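Local coordinates for annexin B22 (Schistosoma mansoni, PDB 4MDU), which binds acidic phospholipid membranes in a calcium-dependent manner, aggregates liposomes when calcium is present, and takes part in worm reproduction and host-parasite interaction, at residues 196-201 / 245-250; 213-218 / 253-258; 341-346 / 353-358. All blocks are in the same frame, centred on the assembly; numbering follows the deposited sequence.

Contact 1 of 3, residues 196-201 / 245-250; sequences LQLKAI and TPYQLY
Tyr247 meets Leu198 and Ile201 through the outer part of its ring. The contact joins the long linker between helix 177-187 and helix 212-224 to the third annexin repeat, an all-helical unit. Leu198 CD2 lies 4.0 Å from Tyr247 CE2 and 4.1 Å from Tyr247 OH. It approaches the ring obliquely, and the two side chains cross at about a right angle. Ile201 CD1 sits over one ring face, 4.4 Å from Tyr247 CZ. The contact is apolar, small and buried. The two backbones stay well apart, with Leu198 CA 10.6 Å from Tyr247 CA, and the side chains span the gap.

With CG anti to the carbonyl carbon (chi1 -43°), the tyrosine ring reaches the linker from helix 246-260. The hydroxyl also has weak hydrogen bonds with Ile16 O and Phe19 N, so the N-terminal part of the chain meets the same ring end. The Tyr247 side chain also touches Ile210. On the linker side, the backbone bond from Ile201 N to Leu198 O, 2.9 Å, keeps the two aliphatic residues close to each other. On the other side, Tyr247 belongs to the first turn of helix 246-260. Thr245 is the N-cap of this helix, and its OG1 accepts a nearly straight bond (173°) from Gln248 N at 3.1 Å.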
loop_
_atom_site.group_PDB
_atom_site.type_symbol
_atom_site.label_atom_id
_atom_site.label_comp_id
_atom_site.label_asym_id
_atom_site.label_seq_id
_atom_site.Cartn_x
_atom_site.Cartn_y
_atom_site.Cartn_z
ATOM N N LEU B 196 -8.635 36.926 -4.353
ATOM C CA LEU B 196 -7.962 38.198 -4.579
ATOM C C LEU B 196 -6.542 38.209 -4.033
ATOM O O LEU B 196 -5.650 38.815 -4.620
ATOM C CB LEU B 196 -8.780 39.339 -3.980
ATOM C CG LEU B 196 -9.983 39.723 -4.842
ATOM C CD1 LEU B 196 -9.501 40.060 -6.246
ATOM C CD2 LEU B 196 -11.020 38.602 -4.883
ATOM N N GLN B 197 -6.335 37.534 -2.908
ATOM C CA GLN B 197 -5.013 37.481 -2.312
ATOM C C GLN B 197 -4.113 36.493 -3.055
ATOM O O GLN B 197 -2.902 36.703 -3.177
ATOM C CB GLN B 197 -5.115 37.133 -0.829
ATOM C CG GLN B 197 -5.774 38.229 -0.002
ATOM C CD GLN B 197 -6.053 37.798 1.425
ATOM O OE1 GLN B 197 -7.082 38.152 1.997
ATOM N NE2 GLN B 197 -5.136 37.034 2.010
ATOM N N LEU B 198 -4.717 35.419 -3.546
ATOM C CA LEU B 198 -4.011 34.466 -4.388
ATOM C C LEU B 198 -3.534 35.135 -5.683
ATOM O O LEU B 198 -2.355 35.050 -6.034
ATOM C CB LEU B 198 -4.917 33.275 -4.704
ATOM C CG LEU B 198 -4.976 32.176 -3.645
ATOM C CD1 LEU B 198 -6.187 31.249 -3.865
ATOM C CD2 LEU B 198 -3.660 31.395 -3.640
ATOM N N LYS B 199 -4.454 35.807 -6.375
ATOM C CA LYS B 199 -4.142 36.473 -7.635
ATOM C C LYS B 199 -3.006 37.469 -7.466
ATOM O O LYS B 199 -2.302 37.785 -8.422
ATOM C CB LYS B 199 -5.378 37.177 -8.209
ATOM C CG LYS B 199 -6.468 36.235 -8.737
ATOM C CD LYS B 199 -7.630 36.996 -9.390
ATOM C CE LYS B 199 -8.694 36.050 -9.952
ATOM N N ALA B 200 -2.824 37.953 -6.242
ATOM C CA ALA B 200 -1.859 39.016 -5.969
ATOM C C ALA B 200 -0.466 38.476 -5.660
ATOM O O ALA B 200 0.494 39.240 -5.518
ATOM C CB ALA B 200 -2.356 39.890 -4.819
ATOM N N ILE B 201 -0.357 37.158 -5.564
ATOM C CA ILE B 201 0.895 36.532 -5.158
ATOM C C ILE B 201 2.114 36.960 -5.984
ATOM O O ILE B 201 3.171 37.252 -5.419
ATOM C CB ILE B 201 0.761 34.995 -5.099
ATOM C CG1 ILE B 201 0.040 34.594 -3.814
ATOM C CG2 ILE B 201 2.120 34.325 -5.161
ATOM C CD1 ILE B 201 -0.156 33.106 -3.660
ATOM N N THR B 245 -2.838 25.462 4.137
ATOM C CA THR B 245 -2.725 25.630 2.709
ATOM C C THR B 245 -1.337 25.160 2.257
ATOM O O THR B 245 -0.405 25.063 3.062
ATOM C CB THR B 245 -2.911 27.088 2.315
ATOM O OG1 THR B 245 -1.726 27.814 2.652
ATOM C CG2 THR B 245 -4.135 27.692 3.034
ATOM N N PRO B 246 -1.184 24.866 0.960
ATOM C CA PRO B 246 0.140 24.386 0.561
ATOM C C PRO B 246 1.225 25.391 0.951
ATOM O O PRO B 246 2.295 24.990 1.402
ATOM C CB PRO B 246 0.016 24.251 -0.962
ATOM C CG PRO B 246 -1.461 24.064 -1.194
ATOM C CD PRO B 246 -2.108 24.966 -0.183
ATOM N N TYR B 247 0.932 26.679 0.828
ATOM C CA TYR B 247 1.912 27.719 1.169
ATOM C C TYR B 247 2.297 27.705 2.652
ATOM O O TYR B 247 3.490 27.703 2.995
ATOM C CB TYR B 247 1.415 29.086 0.698
ATOM C CG TYR B 247 0.808 28.992 -0.686
ATOM C CD1 TYR B 247 1.617 28.954 -1.816
ATOM C CD2 TYR B 247 -0.566 28.889 -0.862
ATOM C CE1 TYR B 247 1.075 28.832 -3.085
ATOM C CE2 TYR B 247 -1.117 28.770 -2.123
ATOM C CZ TYR B 247 -0.286 28.738 -3.234
ATOM O OH TYR B 247 -0.817 28.617 -4.493
ATOM N N GLN B 248 1.286 27.648 3.522
ATOM C CA GLN B 248 1.499 27.546 4.971
ATOM C C GLN B 248 2.279 26.288 5.372
ATOM O O GLN B 248 3.122 26.348 6.274
ATOM C CB GLN B 248 0.151 27.582 5.710
ATOM C CG GLN B 248 0.259 27.577 7.233
ATOM C CD GLN B 248 0.933 28.826 7.779
ATOM O OE1 GLN B 248 0.896 29.891 7.161
ATOM N NE2 GLN B 248 1.575 28.691 8.929
ATOM N N LEU B 249 1.992 25.155 4.714
ATOM C CA LEU B 249 2.664 23.889 5.019
ATOM C C LEU B 249 4.141 23.992 4.711
ATOM O O LEU B 249 4.994 23.514 5.460
ATOM C CB LEU B 249 2.085 22.746 4.193
ATOM C CG LEU B 249 1.182 21.798 4.948
ATOM C CD1 LEU B 249 0.744 20.666 4.044
ATOM C CD2 LEU B 249 1.923 21.283 6.155
ATOM N N TYR B 250 4.439 24.611 3.581
ATOM C CA TYR B 250 5.815 24.816 3.207
ATOM C C TYR B 250 6.545 25.605 4.290
ATOM O O TYR B 250 7.553 25.149 4.845
ATOM C CB TYR B 250 5.907 25.539 1.880
ATOM C CG TYR B 250 7.339 25.737 1.493
ATOM C CD1 TYR B 250 8.106 24.666 1.056
ATOM C CD2 TYR B 250 7.940 26.974 1.604
ATOM C CE1 TYR B 250 9.435 24.827 0.709
ATOM C CE2 TYR B 250 9.270 27.149 1.260
ATOM C CZ TYR B 250 10.012 26.071 0.812
ATOM O OH TYR B 250 11.337 26.241 0.468
#

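Contact 2 of 3, residues 213-218 / 253-258; sequences ELAEAD and SEIYFK
The backbone bond from Asp218 N to Leu214 O, 2.7 Å, helps hold the helical turn that presents Ala215 and Glu216 to Ile255. Ala215 CB points at the facing helix and meets Ile255 CD1 at 3.6 Å, the closest approach between the two segments. Ile255 carries this contact. Its CG1 branch is anti to the carbonyl carbon (chi1 -77°), and the nearly extended second torsion (171°) carries CD1 out to the alanine. The other branch, CG2, stands anti to the backbone N and reaches Glu216 CA at 4.1 Å.

Glu216 contributes its aliphatic part. Its CG is 4.1 Å from Ile255 CD1 and equally far from Ile255 CG2, so the methylene rests against both branches. The glutamate chain crosses the isoleucine at a slant. The contact joins helices 212-224 and 246-260; both segments fall in the third repeat of the annexin fold. The backbones come close here: Glu216 CA is 6.5 Å from Ile255 CA. The small side chain of Ala215, the preceding residue, is consistent with this close approach, and it also touches Gln248, Leu251 and Thr252 of helix 246-260. Further along, Ala219 continues the seam against Ile255 and Tyr256. Asp218 turns its carboxylate to Arg244, and OD2 forms a salt bridge with Arg244 NE just ahead of helix 246-260.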
loop_
_atom_site.group_PDB
_atom_site.type_symbol
_atom_site.label_atom_id
_atom_site.label_comp_id
_atom_site.label_asym_id
_atom_site.label_seq_id
_atom_site.Cartn_x
_atom_site.Cartn_y
_atom_site.Cartn_z
ATOM N N GLU B 213 3.666 32.960 12.682
ATOM C CA GLU B 213 3.319 32.647 14.059
ATOM C C GLU B 213 2.523 31.334 14.142
ATOM O O GLU B 213 2.740 30.505 15.030
ATOM C CB GLU B 213 2.545 33.831 14.663
ATOM C CG GLU B 213 2.055 33.635 16.078
ATOM C CD GLU B 213 1.135 34.764 16.530
ATOM O OE1 GLU B 213 1.128 35.841 15.891
ATOM O OE2 GLU B 213 0.408 34.566 17.525
ATOM N N LEU B 214 1.610 31.139 13.201
ATOM C CA LEU B 214 0.863 29.883 13.112
ATOM C C LEU B 214 1.786 28.700 12.802
ATOM O O LEU B 214 1.635 27.614 13.366
ATOM C CB LEU B 214 -0.231 29.995 12.043
ATOM C CG LEU B 214 -0.955 28.697 11.693
ATOM C CD1 LEU B 214 -1.568 28.065 12.949
ATOM C CD2 LEU B 214 -2.027 28.970 10.639
ATOM N N ALA B 215 2.734 28.909 11.893
ATOM C CA ALA B 215 3.676 27.845 11.521
ATOM C C ALA B 215 4.518 27.415 12.719
ATOM O O ALA B 215 4.720 26.225 12.948
ATOM C CB ALA B 215 4.567 28.297 10.382
ATOM N N GLU B 216 4.993 28.386 13.499
ATOM C CA GLU B 216 5.788 28.066 14.683
ATOM C C GLU B 216 4.977 27.231 15.670
ATOM O O GLU B 216 5.442 26.207 16.175
ATOM C CB GLU B 216 6.282 29.337 15.379
ATOM C CG GLU B 216 7.206 30.198 14.553
ATOM C CD GLU B 216 7.756 31.366 15.351
ATOM O OE1 GLU B 216 7.033 32.373 15.528
ATOM O OE2 GLU B 216 8.913 31.267 15.808
ATOM N N ALA B 217 3.763 27.687 15.947
ATOM C CA ALA B 217 2.870 26.968 16.842
ATOM C C ALA B 217 2.536 25.586 16.286
ATOM O O ALA B 217 2.481 24.597 17.024
ATOM C CB ALA B 217 1.602 27.771 17.066
ATOM N N ASP B 218 2.307 25.505 14.982
ATOM C CA ASP B 218 2.051 24.202 14.392
ATOM C C ASP B 218 3.289 23.344 14.524
ATOM O O ASP B 218 3.201 22.188 14.915
ATOM C CB ASP B 218 1.603 24.308 12.941
ATOM C CG ASP B 218 0.151 24.701 12.823
ATOM O OD1 ASP B 218 -0.603 24.480 13.794
ATOM O OD2 ASP B 218 -0.232 25.238 11.766
ATOM N N SER B 253 7.085 23.554 7.157
ATOM C CA SER B 253 8.155 22.611 6.952
ATOM C C SER B 253 9.506 23.278 7.235
ATOM O O SER B 253 10.326 22.720 7.952
ATOM C CB SER B 253 8.101 22.031 5.538
ATOM O OG SER B 253 9.161 21.121 5.350
ATOM N N GLU B 254 9.729 24.468 6.684
ATOM C CA GLU B 254 11.004 25.170 6.894
ATOM C C GLU B 254 11.257 25.431 8.372
ATOM O O GLU B 254 12.334 25.124 8.904
ATOM C CB GLU B 254 11.045 26.497 6.137
ATOM C CG GLU B 254 10.884 26.376 4.624
ATOM C CD GLU B 254 12.129 25.841 3.935
ATOM O OE1 GLU B 254 13.008 26.654 3.565
ATOM O OE2 GLU B 254 12.225 24.608 3.755
ATOM N N ILE B 255 10.253 25.995 9.032
ATOM C CA ILE B 255 10.374 26.371 10.435
ATOM C C ILE B 255 10.588 25.142 11.299
ATOM O O ILE B 255 11.366 25.159 12.264
ATOM C CB ILE B 255 9.130 27.148 10.900
ATOM C CG1 ILE B 255 9.217 28.579 10.387
ATOM C CG2 ILE B 255 9.020 27.155 12.409
ATOM C CD1 ILE B 255 7.957 29.377 10.604
ATOM N N TYR B 256 9.910 24.061 10.944
ATOM C CA TYR B 256 10.067 22.835 11.701
ATOM C C TYR B 256 11.530 22.386 11.673
ATOM O O TYR B 256 12.077 21.966 12.689
ATOM C CB TYR B 256 9.141 21.732 11.184
ATOM C CG TYR B 256 9.192 20.493 12.041
ATOM C CD1 TYR B 256 8.349 20.345 13.134
ATOM C CD2 TYR B 256 10.103 19.476 11.771
ATOM C CE1 TYR B 256 8.399 19.202 13.929
ATOM C CE2 TYR B 256 10.161 18.333 12.557
ATOM C CZ TYR B 256 9.311 18.200 13.631
ATOM O OH TYR B 256 9.375 17.066 14.407
ATOM N N PHE B 257 12.168 22.494 10.514
ATOM C CA PHE B 257 13.537 22.015 10.394
ATOM C C PHE B 257 14.547 22.896 11.126
ATOM O O PHE B 257 15.477 22.388 11.754
ATOM C CB PHE B 257 13.953 21.833 8.932
ATOM C CG PHE B 257 15.399 21.444 8.769
ATOM C CD1 PHE B 257 15.811 20.146 9.018
ATOM C CD2 PHE B 257 16.348 22.389 8.403
ATOM C CE1 PHE B 257 17.142 19.789 8.889
ATOM C CE2 PHE B 257 17.675 22.042 8.272
ATOM C CZ PHE B 257 18.074 20.736 8.514
ATOM N N LYS B 258 14.374 24.213 11.051
ATOM C CA LYS B 258 15.290 25.103 11.752
ATOM C C LYS B 258 15.254 24.837 13.256
ATOM O O LYS B 258 16.283 24.877 13.929
ATOM C CB LYS B 258 14.972 26.563 11.442
ATOM C CG LYS B 258 14.994 26.881 9.953
ATOM C CD LYS B 258 14.936 28.384 9.706
ATOM C CE LYS B 258 15.043 28.727 8.219
ATOM N NZ LYS B 258 15.127 30.206 7.980
#

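Contact 3 of 3, residues 341-346 / 353-358; sequences NAVKDD and RTLCVL
Lys344 and Cys356 have nearly the same first torsion, with CG and SG each anti to the carbonyl carbon (chi1 -72° and -69°). This brings the sulfur against the aliphatic part of the lysine. Cys356 SG lies 3.6 Å from Lys344 CG and 3.8 Å from Lys344 CE, alongside the extended chain. Val343 directs CG1 anti to its backbone N, and this methyl meets Leu355 CD1 at 3.8 Å and Leu355 CB at 3.9 Å. The two branched side chains cross at about a right angle.

The lysine ends in a salt bridge from NZ to Glu361 OE2. Arg353 NH1 holds OE1 of the same carboxylate, which probably offsets the like charges of Lys344 NZ and Arg353 NH1, 5.3 Å apart. Helix 339-346 ends at Asp346, a ligand of two calcium sites of the fourth annexin repeat. In this calcium-free structure Asp346 OD1 is hydrogen-bonded with Gly304 N. Val343 lies close to Met302, a ligand of one of these two sites. Leu355 carries the packing on to helix 311-320. Thr354 and Val357 touch helix 56-63, and Thr354 and Leu355 touch helix 96-106.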
loop_
_atom_site.group_PDB
_atom_site.type_symbol
_atom_site.label_atom_id
_atom_site.label_comp_id
_atom_site.label_asym_id
_atom_site.label_seq_id
_atom_site.Cartn_x
_atom_site.Cartn_y
_atom_site.Cartn_z
ATOM N N ASN B 341 8.079 9.522 -23.335
ATOM C CA ASN B 341 8.530 8.207 -23.790
ATOM C C ASN B 341 8.055 7.078 -22.882
ATOM O O ASN B 341 7.819 5.973 -23.355
ATOM C CB ASN B 341 10.058 8.137 -23.970
ATOM C CG ASN B 341 10.540 8.880 -25.208
ATOM O OD1 ASN B 341 9.856 8.937 -26.236
ATOM N ND2 ASN B 341 11.728 9.459 -25.111
ATOM N N ALA B 342 7.923 7.336 -21.579
ATOM C CA ALA B 342 7.444 6.278 -20.680
ATOM C C ALA B 342 5.995 5.961 -21.030
ATOM O O ALA B 342 5.573 4.806 -21.033
ATOM C CB ALA B 342 7.561 6.692 -19.236
ATOM N N VAL B 343 5.249 7.004 -21.364
ATOM C CA VAL B 343 3.828 6.859 -21.643
ATOM C C VAL B 343 3.633 6.105 -22.952
ATOM O O VAL B 343 2.775 5.219 -23.058
ATOM C CB VAL B 343 3.107 8.239 -21.666
ATOM C CG1 VAL B 343 1.694 8.104 -22.258
ATOM C CG2 VAL B 343 3.054 8.818 -20.248
ATOM N N LYS B 344 4.445 6.454 -23.940
ATOM C CA LYS B 344 4.430 5.767 -25.234
ATOM C C LYS B 344 4.782 4.301 -25.072
ATOM O O LYS B 344 4.215 3.437 -25.746
ATOM C CB LYS B 344 5.394 6.426 -26.216
ATOM C CG LYS B 344 4.919 7.778 -26.732
ATOM C CD LYS B 344 5.966 8.393 -27.645
ATOM C CE LYS B 344 5.504 9.707 -28.247
ATOM N NZ LYS B 344 6.546 10.201 -29.227
ATOM N N ASP B 345 5.695 4.007 -24.155
ATOM C CA ASP B 345 6.066 2.609 -23.938
ATOM C C ASP B 345 5.007 1.785 -23.216
ATOM O O ASP B 345 4.960 0.577 -23.383
ATOM C CB ASP B 345 7.406 2.501 -23.222
ATOM C CG ASP B 345 8.564 2.938 -24.102
ATOM O OD1 ASP B 345 8.337 3.159 -25.314
ATOM O OD2 ASP B 345 9.698 3.055 -23.591
ATOM N N ASP B 346 4.153 2.434 -22.430
ATOM C CA ASP B 346 3.191 1.711 -21.605
ATOM C C ASP B 346 1.822 1.607 -22.265
ATOM O O ASP B 346 0.995 0.801 -21.850
ATOM C CB ASP B 346 3.044 2.385 -20.231
ATOM C CG ASP B 346 2.144 1.598 -19.291
ATOM O OD1 ASP B 346 2.613 0.571 -18.771
ATOM O OD2 ASP B 346 0.971 1.995 -19.073
ATOM N N ARG B 353 -2.043 8.060 -28.234
ATOM C CA ARG B 353 -1.974 9.310 -28.969
ATOM C C ARG B 353 -2.674 10.415 -28.184
ATOM O O ARG B 353 -2.165 11.532 -28.070
ATOM C CB ARG B 353 -2.612 9.133 -30.344
ATOM C CG ARG B 353 -2.392 10.289 -31.302
ATOM C CD ARG B 353 -0.960 10.307 -31.867
ATOM N NE ARG B 353 -0.405 11.621 -31.621
ATOM C CZ ARG B 353 0.695 11.876 -30.925
ATOM N NH1 ARG B 353 1.452 10.903 -30.431
ATOM N NH2 ARG B 353 1.061 13.133 -30.773
ATOM N N THR B 354 -3.837 10.095 -27.632
ATOM C CA THR B 354 -4.565 11.056 -26.808
ATOM C C THR B 354 -3.722 11.516 -25.621
ATOM O O THR B 354 -3.615 12.704 -25.365
ATOM C CB THR B 354 -5.892 10.485 -26.288
ATOM O OG1 THR B 354 -6.714 10.071 -27.390
ATOM C CG2 THR B 354 -6.631 11.554 -25.472
ATOM N N LEU B 355 -3.109 10.574 -24.907
ATOM C CA LEU B 355 -2.274 10.932 -23.760
ATOM C C LEU B 355 -1.113 11.831 -24.176
ATOM O O LEU B 355 -0.775 12.786 -23.469
ATOM C CB LEU B 355 -1.736 9.683 -23.066
ATOM C CG LEU B 355 -2.765 8.675 -22.541
ATOM C CD1 LEU B 355 -2.064 7.598 -21.749
ATOM C CD2 LEU B 355 -3.834 9.359 -21.670
ATOM N N CYS B 356 -0.498 11.522 -25.320
ATOM C CA CYS B 356 0.643 12.306 -25.801
ATOM C C CYS B 356 0.232 13.743 -26.102
ATOM O O CYS B 356 0.986 14.681 -25.850
ATOM C CB CYS B 356 1.277 11.641 -27.045
ATOM S SG CYS B 356 2.100 10.084 -26.608
ATOM N N VAL B 357 -0.969 13.914 -26.639
ATOM C CA VAL B 357 -1.437 15.236 -27.012
ATOM C C VAL B 357 -1.732 16.069 -25.758
ATOM O O VAL B 357 -1.442 17.250 -25.718
ATOM C CB VAL B 357 -2.659 15.138 -27.917
ATOM C CG1 VAL B 357 -3.358 16.500 -28.071
ATOM C CG2 VAL B 357 -2.232 14.598 -29.263
ATOM N N LEU B 358 -2.278 15.431 -24.731
ATOM C CA LEU B 358 -2.478 16.100 -23.458
ATOM C C LEU B 358 -1.169 16.736 -22.974
ATOM O O LEU B 358 -1.183 17.844 -22.453
ATOM C CB LEU B 358 -3.031 15.132 -22.408
ATOM C CG LEU B 358 -4.480 14.669 -22.549
ATOM C CD1 LEU B 358 -4.764 13.569 -21.533
ATOM C CD2 LEU B 358 -5.460 15.830 -22.364
#

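In the fold
Contacts 1 and 2 share helix 246-260 and lie on the same side of the chain's centre, with their own centres about 16 Å apart. Gln248 joins them: its NE2 packs 3.7 Å from Leu214 CG, and its OE1 is hydrogen-bonded with Asn211 N just ahead of helix 212-224. Their segments interleave along the chain. The linker and helix 212-224 both pack against helix 246-260. Contact 3 lies on the opposite side of the chain's centre. Its centre is about 33 Å from that of contact 1 and about 41 Å from that of contact 2. It holds a calcium ligand, Asp346, whereas the other two contacts lie away from the calcium sites.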